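Local structure of RhCC (Rhodococcus jostii, 4U5R) at residues N60-R65 and R97-E102; T7-F12 and F43-K48. The protein probably acts as a cofactor-independent oxygenase, is a member of the tautomerase superfamily, and binds magnesium. The protein carries 1 engineered substitution. All blocks are in the same frame, centred on the assembly; numbering follows the deposited sequence.

Contact 1 (N60-R65 and R97-E102); sequences NFVRIR and RGYDWE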
loop_
_atom_site.group_PDB
_atom_site.type_symbol
_atom_site.label_atom_id
_atom_site.label_comp_id
_atom_site.label_asym_id
_atom_site.label_seq_id
_atom_site.Cartn_x
_atom_site.Cartn_y
_atom_site.Cartn_z
ATOM N N ASN B 60 -11.350 15.347 10.406
ATOM C CA ASN B 60 -10.388 15.638 11.462
ATOM C C ASN B 60 -9.543 14.393 11.742
ATOM O O ASN B 60 -9.100 14.139 12.862
ATOM C CB ASN B 60 -11.115 16.120 12.725
ATOM C CG ASN B 60 -10.173 16.707 13.767
ATOM O OD1 ASN B 60 -9.329 17.547 13.462
ATOM N ND2 ASN B 60 -10.294 16.234 15.001
ATOM N N PHE B 61 -9.281 13.634 10.682
ATOM C CA PHE B 61 -8.646 12.339 10.853
ATOM C C PHE B 61 -7.375 12.220 10.015
ATOM O O PHE B 61 -7.385 12.511 8.815
ATOM C CB PHE B 61 -9.652 11.238 10.495
ATOM C CG PHE B 61 -9.182 9.841 10.814
ATOM C CD1 PHE B 61 -9.336 9.310 12.085
ATOM C CD2 PHE B 61 -8.610 9.051 9.832
ATOM C CE1 PHE B 61 -8.904 8.015 12.378
ATOM C CE2 PHE B 61 -8.184 7.760 10.117
ATOM C CZ PHE B 61 -8.327 7.247 11.388
ATOM N N VAL B 62 -6.284 11.815 10.667
ATOM C CA VAL B 62 -5.011 11.590 9.993
ATOM C C VAL B 62 -4.720 10.086 9.949
ATOM O O VAL B 62 -4.634 9.426 10.984
ATOM C CB VAL B 62 -3.856 12.350 10.697
ATOM C CG1 VAL B 62 -2.524 12.025 10.017
ATOM C CG2 VAL B 62 -4.122 13.858 10.686
ATOM N N ARG B 63 -4.584 9.534 8.750
ATOM C CA ARG B 63 -4.273 8.109 8.598
ATOM C C ARG B 63 -2.841 7.931 8.107
ATOM O O ARG B 63 -2.465 8.496 7.077
ATOM C CB ARG B 63 -5.276 7.454 7.630
ATOM C CG ARG B 63 -5.277 5.920 7.607
ATOM C CD ARG B 63 -5.502 5.375 9.011
ATOM N NE ARG B 63 -5.735 3.936 8.997
ATOM C CZ ARG B 63 -4.795 2.997 9.048
ATOM N NH1 ARG B 63 -3.498 3.313 9.075
ATOM N NH2 ARG B 63 -5.171 1.724 9.041
ATOM N N ILE B 64 -2.050 7.140 8.836
ATOM C CA ILE B 64 -0.639 6.909 8.507
ATOM C C ILE B 64 -0.404 5.437 8.178
ATOM O O ILE B 64 -0.887 4.552 8.886
ATOM C CB ILE B 64 0.300 7.298 9.674
ATOM C CG1 ILE B 64 0.023 8.722 10.182
ATOM C CG2 ILE B 64 1.766 7.054 9.269
ATOM C CD1 ILE B 64 -0.748 8.732 11.518
ATOM N N ARG B 65 0.318 5.169 7.097
ATOM C CA ARG B 65 0.672 3.795 6.743
ATOM C C ARG B 65 2.116 3.765 6.293
ATOM O O ARG B 65 2.531 4.631 5.562
ATOM C CB ARG B 65 -0.236 3.258 5.631
ATOM C CG ARG B 65 0.071 1.819 5.250
ATOM C CD ARG B 65 -0.484 1.445 3.877
ATOM N NE ARG B 65 -0.299 0.010 3.677
ATOM C CZ ARG B 65 0.839 -0.545 3.285
ATOM N NH1 ARG B 65 1.894 0.218 3.011
ATOM N NH2 ARG B 65 0.917 -1.866 3.165
ATOM N N ARG B 97 -2.577 18.504 18.328
ATOM C CA ARG B 97 -3.361 19.488 17.590
ATOM C C ARG B 97 -4.821 19.055 17.507
ATOM O O ARG B 97 -5.616 19.662 16.792
ATOM C CB ARG B 97 -2.792 19.701 16.184
ATOM C CG ARG B 97 -1.404 20.322 16.197
ATOM C CD ARG B 97 -1.017 20.811 14.818
ATOM N NE ARG B 97 0.358 21.308 14.790
ATOM C CZ ARG B 97 0.984 21.711 13.686
ATOM N NH1 ARG B 97 0.349 21.693 12.516
ATOM N NH2 ARG B 97 2.238 22.147 13.752
ATOM N N GLY B 98 -5.160 17.986 18.224
ATOM C CA GLY B 98 -6.549 17.589 18.374
ATOM C C GLY B 98 -7.097 16.676 17.292
ATOM O O GLY B 98 -8.304 16.443 17.230
ATOM N N TYR B 99 -6.217 16.143 16.450
ATOM C CA TYR B 99 -6.642 15.208 15.410
ATOM C C TYR B 99 -6.897 13.812 15.952
ATOM O O TYR B 99 -6.343 13.418 16.978
ATOM C CB TYR B 99 -5.582 15.100 14.304
ATOM C CG TYR B 99 -5.402 16.363 13.509
ATOM C CD1 TYR B 99 -6.343 16.747 12.566
ATOM C CD2 TYR B 99 -4.291 17.176 13.699
ATOM C CE1 TYR B 99 -6.187 17.905 11.825
ATOM C CE2 TYR B 99 -4.130 18.344 12.967
ATOM C CZ TYR B 99 -5.083 18.703 12.040
ATOM O OH TYR B 99 -4.927 19.854 11.307
ATOM N N ASP B 100 -7.736 13.069 15.242
ATOM C CA ASP B 100 -7.873 11.630 15.461
ATOM C C ASP B 100 -6.921 10.952 14.495
ATOM O O ASP B 100 -6.638 11.507 13.431
ATOM C CB ASP B 100 -9.315 11.175 15.228
ATOM C CG ASP B 100 -10.270 11.794 16.213
ATOM O OD1 ASP B 100 -9.895 11.904 17.396
ATOM O OD2 ASP B 100 -11.378 12.176 15.798
ATOM N N TRP B 101 -6.392 9.784 14.850
ATOM C CA TRP B 101 -5.406 9.162 13.961
ATOM C C TRP B 101 -5.243 7.665 14.195
ATOM O O TRP B 101 -5.653 7.110 15.223
ATOM C CB TRP B 101 -4.025 9.866 14.068
ATOM C CG TRP B 101 -3.183 9.512 15.275
ATOM C CD1 TRP B 101 -2.053 8.739 15.292
ATOM C CD2 TRP B 101 -3.422 9.903 16.631
ATOM N NE1 TRP B 101 -1.571 8.640 16.576
ATOM C CE2 TRP B 101 -2.395 9.342 17.417
ATOM C CE3 TRP B 101 -4.398 10.692 17.255
ATOM C CZ2 TRP B 101 -2.327 9.531 18.804
ATOM C CZ3 TRP B 101 -4.334 10.871 18.630
ATOM C CH2 TRP B 101 -3.307 10.290 19.385
ATOM N N GLU B 102 -4.642 7.024 13.202
ATOM C CA GLU B 102 -4.390 5.591 13.189
ATOM C C GLU B 102 -3.149 5.347 12.341
ATOM O O GLU B 102 -2.936 6.024 11.339
ATOM C CB GLU B 102 -5.598 4.814 12.632
ATOM C CG GLU B 102 -5.405 3.306 12.648
ATOM C CD GLU B 102 -6.604 2.520 12.133
ATOM O OE1 GLU B 102 -7.471 3.090 11.442
ATOM O OE2 GLU B 102 -6.665 1.300 12.406
HETATM O O HOH W 1 -7.962 19.210 15.000
HETATM O O HOH W 2 -7.918 1.684 9.016
#
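The second beta-alpha-beta unit of this tautomerase-superfamily chain closes here: strand 61-68 leads through helix 76-90 into strand 100-107, and the two strands lie parallel, side by side, their short segments 14° apart. Four backbone bonds zip them together. Asp-100 N gives to Asn-60 O, Val-62 N to Asp-100 O at 2.8 Å, Glu-102 N to Val-62 O over a longer 3.3 Å, and Ile-64 N to Glu-102 O. Ahead of the ladder, Asn-60, its CG anti to the backbone N, swings its amide over to the loop before strand 100-107, where ND2 donates to Gly-98 O at 3.0 Å; a water links Asn-60 OD1 to Arg-97 O. On the face carrying Val-62 and Trp-101, Val-62 CG2 sits over one face of the Tyr-99 ring, and Ile-64 CD1 meets the edge of the Trp-101 indole, 4.0 Å from Trp-101 CD1. Trp-101 NE1 is hydrogen-bonded to Glu-87 OE1 of the connecting helix. The other face carries Phe-61, Arg-63 and Glu-102, with Phe-61 CZ 3.9 Å from Glu-102 CB. Arg-63 and Glu-102 run alongside each other, pointing the same way, and Arg-63, bent at chi2 (55°), lays one face of its guanidinium over the carboxylate, the planes 32° apart. Arg-63 NH1 is hydrogen-bonded to His-104 ND1, while Glu-102 OE2 takes a hydrogen bond from Trp-113 of the second subunit, so the pair reaches the subunit interface. An alanine at Arg-63 would remove the guanidinium and probably leave the buried Glu-102 carboxylate with less charge compensation. The salt bridge itself runs from Arg-63 NE to Glu-102 OE1, 3.1 Å, and a water that accepts from Arg-63 NH2 also bonds to that same OE1.

Contact 2 (T7-F12 and F43-K48); sequences TPENAF and FKDMPK
This is a parallel strand pairing that runs out into a type II beta turn held by an aspartate, at the end of strands 2-8 and 40-46, the two strands of the first beta-alpha-beta unit. Thr-7 bonds to the neighbouring strand through both its N and its O: the N donates to Lys-44 O at 3.0 Å, and the O receives Met-46 N at 2.7 Å, almost straight along the C=O axis. Two residues on, Glu-9 N makes a weak bond to Met-46 O, as the chain leaves the sheet in the turn from Pro-8 to Ala-11. The Asp-45 carboxylate holds that turn. Its OD2 takes the backbone N of Asn-10 at 3.0 Å, approached from well above the carboxylate plane, and its OD1 accepts from a water that in turn takes Phe-12 N. Thr-7 OG1 lies 2.9 Å from Asp-45 OD1, but the angle is poor; in its crowded chi1 position (72°) the hydroxyl donates instead to Pro-8 O, which also receives Ala-11 N. Two bonds therefore grip that carbonyl. Beyond the turn, the side chains of Phe-12 and Phe-43 cross at about a right angle, Phe-12 CD2 meeting Phe-43 CE1 at 3.9 Å. Both rings rest on Lys-17 and Leu-20 of helix 14-32, and Phe-43 also touches Ile-5 of strand 2-8 and meets Tyr-52 of the third subunit, the planes of the two rings about 90° apart.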
loop_
_atom_site.group_PDB
_atom_site.type_symbol
_atom_site.label_atom_id
_atom_site.label_comp_id
_atom_site.label_asym_id
_atom_site.label_seq_id
_atom_site.Cartn_x
_atom_site.Cartn_y
_atom_site.Cartn_z
ATOM N N THR B 7 -3.886 13.483 5.381
ATOM C CA THR B 7 -4.375 14.538 6.283
ATOM C C THR B 7 -5.576 15.305 5.734
ATOM O O THR B 7 -5.769 15.361 4.518
ATOM C CB THR B 7 -3.290 15.600 6.560
ATOM O OG1 THR B 7 -3.105 16.400 5.385
ATOM C CG2 THR B 7 -1.972 14.956 6.950
ATOM N N PRO B 8 -6.370 15.926 6.622
ATOM C CA PRO B 8 -7.300 16.946 6.139
ATOM C C PRO B 8 -6.543 17.943 5.291
ATOM O O PRO B 8 -5.393 18.248 5.628
ATOM C CB PRO B 8 -7.811 17.604 7.425
ATOM C CG PRO B 8 -7.680 16.549 8.460
ATOM C CD PRO B 8 -6.458 15.738 8.083
ATOM N N GLU B 9 -7.159 18.425 4.214
ATOM C CA GLU B 9 -6.535 19.422 3.354
ATOM C C GLU B 9 -5.954 20.563 4.170
ATOM O O GLU B 9 -6.605 21.072 5.070
ATOM C CB GLU B 9 -7.541 19.989 2.358
ATOM C CG GLU B 9 -7.496 19.383 0.983
ATOM C CD GLU B 9 -8.221 20.248 -0.024
ATOM O OE1 GLU B 9 -9.399 20.577 0.223
ATOM O OE2 GLU B 9 -7.605 20.621 -1.047
ATOM N N ASN B 10 -4.720 20.933 3.852
ATOM C CA ASN B 10 -4.058 22.112 4.419
ATOM C C ASN B 10 -3.778 22.022 5.924
ATOM O O ASN B 10 -3.481 23.031 6.569
ATOM C CB ASN B 10 -4.882 23.377 4.100
ATOM C CG ASN B 10 -5.247 23.483 2.622
ATOM O OD1 ASN B 10 -6.410 23.678 2.268
ATOM N ND2 ASN B 10 -4.255 23.342 1.751
ATOM N N ALA B 11 -3.818 20.813 6.484
ATOM C CA ALA B 11 -3.505 20.627 7.900
ATOM C C ALA B 11 -2.086 21.081 8.238
ATOM O O ALA B 11 -1.855 21.681 9.294
ATOM C CB ALA B 11 -3.685 19.159 8.304
ATOM N N PHE B 12 -1.141 20.769 7.348
ATOM C CA PHE B 12 0.271 21.065 7.573
ATOM C C PHE B 12 0.839 22.089 6.605
ATOM O O PHE B 12 0.600 22.024 5.396
ATOM C CB PHE B 12 1.107 19.789 7.469
ATOM C CG PHE B 12 0.794 18.763 8.518
ATOM C CD1 PHE B 12 0.449 19.134 9.805
ATOM C CD2 PHE B 12 0.880 17.412 8.214
ATOM C CE1 PHE B 12 0.181 18.177 10.765
ATOM C CE2 PHE B 12 0.612 16.450 9.169
ATOM C CZ PHE B 12 0.253 16.830 10.441
ATOM N N PHE B 43 3.121 13.212 1.865
ATOM C CA PHE B 43 1.948 13.873 2.432
ATOM C C PHE B 43 0.817 13.953 1.421
ATOM O O PHE B 43 0.988 14.444 0.305
ATOM C CB PHE B 43 2.301 15.277 2.927
ATOM C CG PHE B 43 3.193 15.273 4.118
ATOM C CD1 PHE B 43 2.658 15.129 5.387
ATOM C CD2 PHE B 43 4.562 15.382 3.976
ATOM C CE1 PHE B 43 3.472 15.084 6.493
ATOM C CE2 PHE B 43 5.388 15.358 5.083
ATOM C CZ PHE B 43 4.836 15.219 6.348
ATOM N N LYS B 44 -0.350 13.467 1.817
ATOM C CA LYS B 44 -1.471 13.403 0.899
ATOM C C LYS B 44 -2.650 14.154 1.511
ATOM O O LYS B 44 -3.286 13.680 2.457
ATOM C CB LYS B 44 -1.799 11.932 0.589
ATOM C CG LYS B 44 -0.646 11.211 -0.145
ATOM C CD LYS B 44 -0.820 9.698 -0.194
ATOM C CE LYS B 44 0.234 9.035 -1.056
ATOM N NZ LYS B 44 -0.172 7.637 -1.365
ATOM N N ASP B 45 -2.905 15.351 0.985
ATOM C CA ASP B 45 -4.033 16.158 1.413
ATOM C C ASP B 45 -5.338 15.545 0.917
ATOM O O ASP B 45 -5.500 15.280 -0.279
ATOM C CB ASP B 45 -3.882 17.598 0.903
ATOM C CG ASP B 45 -3.212 18.511 1.918
ATOM O OD1 ASP B 45 -2.838 18.034 3.008
ATOM O OD2 ASP B 45 -3.055 19.711 1.623
ATOM N N MET B 46 -6.255 15.293 1.847
ATOM C CA MET B 46 -7.558 14.745 1.501
ATOM C C MET B 46 -8.633 15.804 1.626
ATOM O O MET B 46 -8.825 16.369 2.708
ATOM C CB MET B 46 -7.911 13.560 2.399
ATOM C CG MET B 46 -6.902 12.432 2.342
ATOM S SD MET B 46 -6.819 11.637 0.719
ATOM C CE MET B 46 -8.417 10.833 0.581
ATOM N N PRO B 47 -9.329 16.091 0.521
ATOM C CA PRO B 47 -10.471 17.014 0.564
ATOM C C PRO B 47 -11.559 16.558 1.532
ATOM O O PRO B 47 -11.650 15.365 1.836
ATOM C CB PRO B 47 -10.992 16.996 -0.879
ATOM C CG PRO B 47 -9.821 16.611 -1.708
ATOM C CD PRO B 47 -9.005 15.669 -0.853
ATOM N N LYS B 48 -12.364 17.498 2.023
ATOM C CA LYS B 48 -13.535 17.139 2.822
ATOM C C LYS B 48 -14.399 16.110 2.080
ATOM O O LYS B 48 -14.431 16.078 0.843
ATOM C CB LYS B 48 -14.361 18.385 3.169
ATOM C CG LYS B 48 -13.675 19.335 4.139
ATOM C CD LYS B 48 -14.673 20.333 4.713
ATOM C CE LYS B 48 -13.995 21.347 5.620
ATOM N NZ LYS B 48 -13.177 22.320 4.846
HETATM O O HOH W 3 -1.301 19.717 4.479
#

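Contacts 1 and 2 close the two successive beta-alpha-beta units that hold the four strands this chain contributes to the sheet, contact 2 ending before contact 1 begins along the chain. Strands 2-8 and 61-68 are antiparallel neighbours in the middle of those four, so the contacts lie on the two outer strand pairs, with centres about 11 Å apart. They touch directly: Tyr-99 OH packs 3.3 Å from Ala-11 CB, and Phe-61 O lies 3.4 Å from Pro-8 CD. Contact 1 is nearer the metal site, the Arg-63 side chain about 10 Å from that of Ala-106, an engineered replacement at a magnesium-binding position, with no magnesium bound to this chain in the model; contact 2 lies away from it.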